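Local coordinates for protein nucleoporin NUP82 (PDB 5CWW) that probably serves as a structural component of the nuclear pore complex, where such proteins can also dock transiently associated transport factors, at residues R537-L540 against L541-Q545; T297-P300 against S301-S305. All blocks are in the same frame, centred on the assembly; numbering follows the deposited sequence.

Contact 1. Residues R537-L540 against L541-Q545; sequences RIDL and LAKGQ
D539 and K543, one turn apart at the C-terminal end of helix 534-543, meet through their side chains in an i to i+4 ion pair. OD2 of D539 lies 3.2 Å from NZ of K543, a salt bridge in which the two side chains cross obliquely. The approach is not made by the ammonium group alone, since CE of K543 comes within 3.1 Å of the same OD2 of D539. K543 gets there as a chain extended beyond CG, with CG beside its own backbone N (chi1 -77°), and that CG passes 3.2 Å from the carbonyl O of D539. The carboxylate has a second partner: OD1 of D539 forms a salt bridge with a basic side chain on the chain of another protein, so its two oxygens are divided between the helix and the interface. A leucine in place of D539 would probably leave both K543 and that basic side chain without their acidic mate.

Behind the pair run the i to i+4 backbone hydrogen bonds of the helix. A542 N donates to I538 O at 2.9 Å, and K543 N to D539 O at 3.0 Å, the latter bent to 137° at the hydrogen. G544 N reaches L540 O at 2.8 Å, but at 125° this bond is weak, and G544 is the first residue to leave helical geometry. Further out, I538 and L541 pack on helix 518-526, L541 touching W518, R521 and L522, while R537 makes a salt bridge with E525 and a hydrogen bond with the carbonyl of A532. This is the C-terminal end of a helix inserted between strands 509-514 and 548-554 of a propeller blade, packed between helix 518-526 and the chain of another protein, with I538 and L541 touching both.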
loop_
_atom_site.group_PDB
_atom_site.type_symbol
_atom_site.label_atom_id
_atom_site.label_comp_id
_atom_site.label_asym_id
_atom_site.label_seq_id
_atom_site.Cartn_x
_atom_site.Cartn_y
_atom_site.Cartn_z
ATOM N N ARG B 537 -7.110 5.070 35.634
ATOM C CA ARG B 537 -8.024 5.436 34.555
ATOM C C ARG B 537 -7.717 4.694 33.253
ATOM O O ARG B 537 -8.628 4.371 32.493
ATOM C CB ARG B 537 -7.988 6.951 34.324
ATOM C CG ARG B 537 -8.588 7.751 35.479
ATOM C CD ARG B 537 -8.709 9.231 35.150
ATOM N NE ARG B 537 -7.410 9.837 34.871
ATOM C CZ ARG B 537 -6.598 10.342 35.796
ATOM N NH1 ARG B 537 -6.939 10.319 37.079
ATOM N NH2 ARG B 537 -5.435 10.868 35.437
ATOM N N ILE B 538 -6.440 4.425 32.992
ATOM C CA ILE B 538 -6.057 3.673 31.797
ATOM C C ILE B 538 -6.560 2.235 31.883
ATOM O O ILE B 538 -6.940 1.641 30.874
ATOM C CB ILE B 538 -4.522 3.674 31.584
ATOM C CG1 ILE B 538 -4.038 5.068 31.168
ATOM C CG2 ILE B 538 -4.106 2.659 30.519
ATOM C CD1 ILE B 538 -4.521 5.532 29.795
ATOM N N ASP B 539 -6.556 1.678 33.089
ATOM C CA ASP B 539 -6.982 0.300 33.286
ATOM C C ASP B 539 -8.451 0.135 32.912
ATOM O O ASP B 539 -8.840 -0.875 32.329
ATOM C CB ASP B 539 -6.751 -0.133 34.732
ATOM C CG ASP B 539 -7.262 -1.530 35.007
ATOM O OD1 ASP B 539 -6.539 -2.498 34.689
ATOM O OD2 ASP B 539 -8.385 -1.661 35.541
ATOM N N LEU B 540 -9.260 1.133 33.249
ATOM C CA LEU B 540 -10.679 1.120 32.912
ATOM C C LEU B 540 -10.873 1.214 31.404
ATOM O O LEU B 540 -11.735 0.545 30.834
ATOM C CB LEU B 540 -11.403 2.273 33.606
ATOM C CG LEU B 540 -11.279 2.307 35.131
ATOM C CD1 LEU B 540 -12.018 3.507 35.702
ATOM C CD2 LEU B 540 -11.800 1.020 35.748
ATOM N N LEU B 541 -10.062 2.048 30.763
ATOM C CA LEU B 541 -10.135 2.242 29.321
ATOM C C LEU B 541 -9.757 0.970 28.567
ATOM O O LEU B 541 -10.394 0.618 27.575
ATOM C CB LEU B 541 -9.226 3.400 28.905
ATOM C CG LEU B 541 -9.262 3.812 27.434
ATOM C CD1 LEU B 541 -9.120 5.318 27.304
ATOM C CD2 LEU B 541 -8.151 3.118 26.663
ATOM N N ALA B 542 -8.723 0.282 29.042
ATOM C CA ALA B 542 -8.303 -0.978 28.439
ATOM C C ALA B 542 -9.347 -2.064 28.675
ATOM O O ALA B 542 -9.474 -2.999 27.884
ATOM C CB ALA B 542 -6.961 -1.411 28.996
ATOM N N LYS B 543 -10.087 -1.933 29.772
ATOM C CA LYS B 543 -11.167 -2.861 30.091
ATOM C C LYS B 543 -12.432 -2.511 29.312
ATOM O O LYS B 543 -13.322 -3.346 29.153
ATOM C CB LYS B 543 -11.449 -2.844 31.595
ATOM C CG LYS B 543 -10.429 -3.617 32.418
ATOM C CD LYS B 543 -10.732 -3.533 33.903
ATOM C CE LYS B 543 -9.748 -4.358 34.715
ATOM N NZ LYS B 543 -10.044 -4.313 36.173
ATOM N N GLY B 544 -12.502 -1.275 28.828
ATOM C CA GLY B 544 -13.593 -0.845 27.970
ATOM C C GLY B 544 -13.626 -1.654 26.688
ATOM O O GLY B 544 -12.582 -2.076 26.191
ATOM N N GLN B 545 -14.821 -1.879 26.152
ATOM C CA GLN B 545 -14.973 -2.716 24.965
ATOM C C GLN B 545 -14.392 -2.044 23.724
ATOM O O GLN B 545 -14.204 -2.688 22.691
ATOM C CB GLN B 545 -16.448 -3.048 24.731
ATOM C CG GLN B 545 -17.122 -3.737 25.906
ATOM C CD GLN B 545 -18.508 -4.247 25.565
ATOM O OE1 GLN B 545 -19.492 -3.883 26.207
ATOM N NE2 GLN B 545 -18.592 -5.097 24.548
#

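Contact 2. Residues T297-P300 against S301-S305; sequences TLIP and SLSAS
S301 turns its hydroxyl back onto the carbonyl of L298 in the first turn of helix 298-315, a serine-to-backbone hydrogen bond of the i to i-3 kind. CB of S301 lies 3.3 Å from the carbonyl O of T297, and OG, standing between the backbone N and the carbonyl carbon (chi1 76°), is carried back along the helix. There it donates to L298 O at 2.7 Å, approaching well off the C=O direction and tilted 26° from the carbonyl plane; the same OG also comes within 3.3 Å of T297 O. L298 O also receives L302 N at 3.0 Å, which lies almost straight ahead of the C=O bond, so one oxygen is gripped by a side-chain and a backbone donor together.

The next carbonyl along, that of I299, is also doubly held, with S303 supplying both donors. Its N-H follows the usual helical path, whereas OG of S303, placed beside its own backbone N, reaches I299 O at 3.0 Å from above the carbonyl plane. The hydroxyls of S301 and S303 thus both donate within the helix. P300, which has no N-H to give, fits the first turn, and its carbonyl O accepts from A304 N in a further i to i+4 bond.

On the apolar side the side chains of L298 and L302 run alongside each other in a common direction. L302 continues onto W267 and M270 in a loop and onto M334 of helix 321-338, while L298 rests on P269. I299 touches P294 and, on helix 321-338, I337, so this turn seats the start of the helix against both a loop and its companion helix. Between the two leucines, the closest side-chain approach is from CG of L298 to CD1 of L302, at 4.1 Å.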
loop_
_atom_site.group_PDB
_atom_site.type_symbol
_atom_site.label_atom_id
_atom_site.label_comp_id
_atom_site.label_asym_id
_atom_site.label_seq_id
_atom_site.Cartn_x
_atom_site.Cartn_y
_atom_site.Cartn_z
ATOM N N THR B 297 -0.461 24.708 8.747
ATOM C CA THR B 297 0.004 24.302 10.067
ATOM C C THR B 297 0.974 23.117 10.060
ATOM O O THR B 297 1.515 22.756 11.106
ATOM C CB THR B 297 -1.192 23.935 10.970
ATOM O OG1 THR B 297 -0.722 23.584 12.277
ATOM C CG2 THR B 297 -1.984 22.772 10.380
ATOM N N LEU B 298 1.199 22.513 8.898
ATOM C CA LEU B 298 2.019 21.303 8.832
ATOM C C LEU B 298 3.498 21.598 9.083
ATOM O O LEU B 298 4.111 21.010 9.974
ATOM C CB LEU B 298 1.853 20.611 7.476
ATOM C CG LEU B 298 2.490 19.221 7.376
ATOM C CD1 LEU B 298 1.793 18.232 8.305
ATOM C CD2 LEU B 298 2.467 18.707 5.946
ATOM N N ILE B 299 4.068 22.505 8.295
ATOM C CA ILE B 299 5.493 22.819 8.385
ATOM C C ILE B 299 5.903 23.347 9.763
ATOM O O ILE B 299 6.899 22.886 10.320
ATOM C CB ILE B 299 5.905 23.840 7.297
ATOM C CG1 ILE B 299 5.825 23.174 5.920
ATOM C CG2 ILE B 299 7.325 24.362 7.538
ATOM C CD1 ILE B 299 6.133 24.087 4.746
ATOM N N PRO B 300 5.155 24.316 10.320
ATOM C CA PRO B 300 5.554 24.801 11.647
ATOM C C PRO B 300 5.478 23.729 12.736
ATOM O O PRO B 300 6.310 23.733 13.644
ATOM C CB PRO B 300 4.561 25.936 11.926
ATOM C CG PRO B 300 3.436 25.721 10.983
ATOM C CD PRO B 300 4.033 25.094 9.770
ATOM N N SER B 301 4.504 22.827 12.649
ATOM C CA SER B 301 4.384 21.761 13.636
ATOM C C SER B 301 5.551 20.782 13.516
ATOM O O SER B 301 6.084 20.318 14.523
ATOM C CB SER B 301 3.053 21.020 13.481
ATOM O OG SER B 301 3.077 20.143 12.369
ATOM N N LEU B 302 5.953 20.475 12.286
ATOM C CA LEU B 302 7.089 19.586 12.059
ATOM C C LEU B 302 8.399 20.204 12.536
ATOM O O LEU B 302 9.226 19.520 13.137
ATOM C CB LEU B 302 7.203 19.216 10.578
ATOM C CG LEU B 302 6.170 18.217 10.052
ATOM C CD1 LEU B 302 6.274 18.097 8.539
ATOM C CD2 LEU B 302 6.348 16.855 10.708
ATOM N N SER B 303 8.590 21.491 12.261
ATOM C CA SER B 303 9.790 22.192 12.707
ATOM C C SER B 303 9.968 22.035 14.213
ATOM O O SER B 303 11.044 21.674 14.685
ATOM C CB SER B 303 9.726 23.674 12.336
ATOM O OG SER B 303 9.623 23.844 10.933
ATOM N N ALA B 304 8.900 22.297 14.959
ATOM C CA ALA B 304 8.932 22.181 16.412
ATOM C C ALA B 304 9.266 20.750 16.823
ATOM O O ALA B 304 10.062 20.523 17.735
ATOM C CB ALA B 304 7.603 22.607 17.005
ATOM N N SER B 305 8.649 19.792 16.140
ATOM C CA SER B 305 8.879 18.379 16.412
ATOM C C SER B 305 10.336 17.999 16.166
ATOM O O SER B 305 10.930 17.250 16.941
ATOM C CB SER B 305 7.959 17.517 15.548
ATOM O OG SER B 305 8.157 16.140 15.808
#

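Overall arrangement
Two separate helical insertions of a largely beta-stranded, propeller-like N-terminal domain carry these contacts. Contact 2 comes first in the chain, at the start of helix 298-315, which falls between strands 281-284 and 369-370 of one four-stranded antiparallel sheet; contact 1 follows at the end of helix 534-543, between strands 509-514 and 548-554 of another. Their centres are 32 Å apart, their nearest atoms about 22 Å, and they do not touch. Each helix packs on a companion, 321-338 and 518-526 respectively. Only contact 1 is touched by another protein chain, so the helix start packs within the domain, whereas the helix end both packs within it and meets another protein.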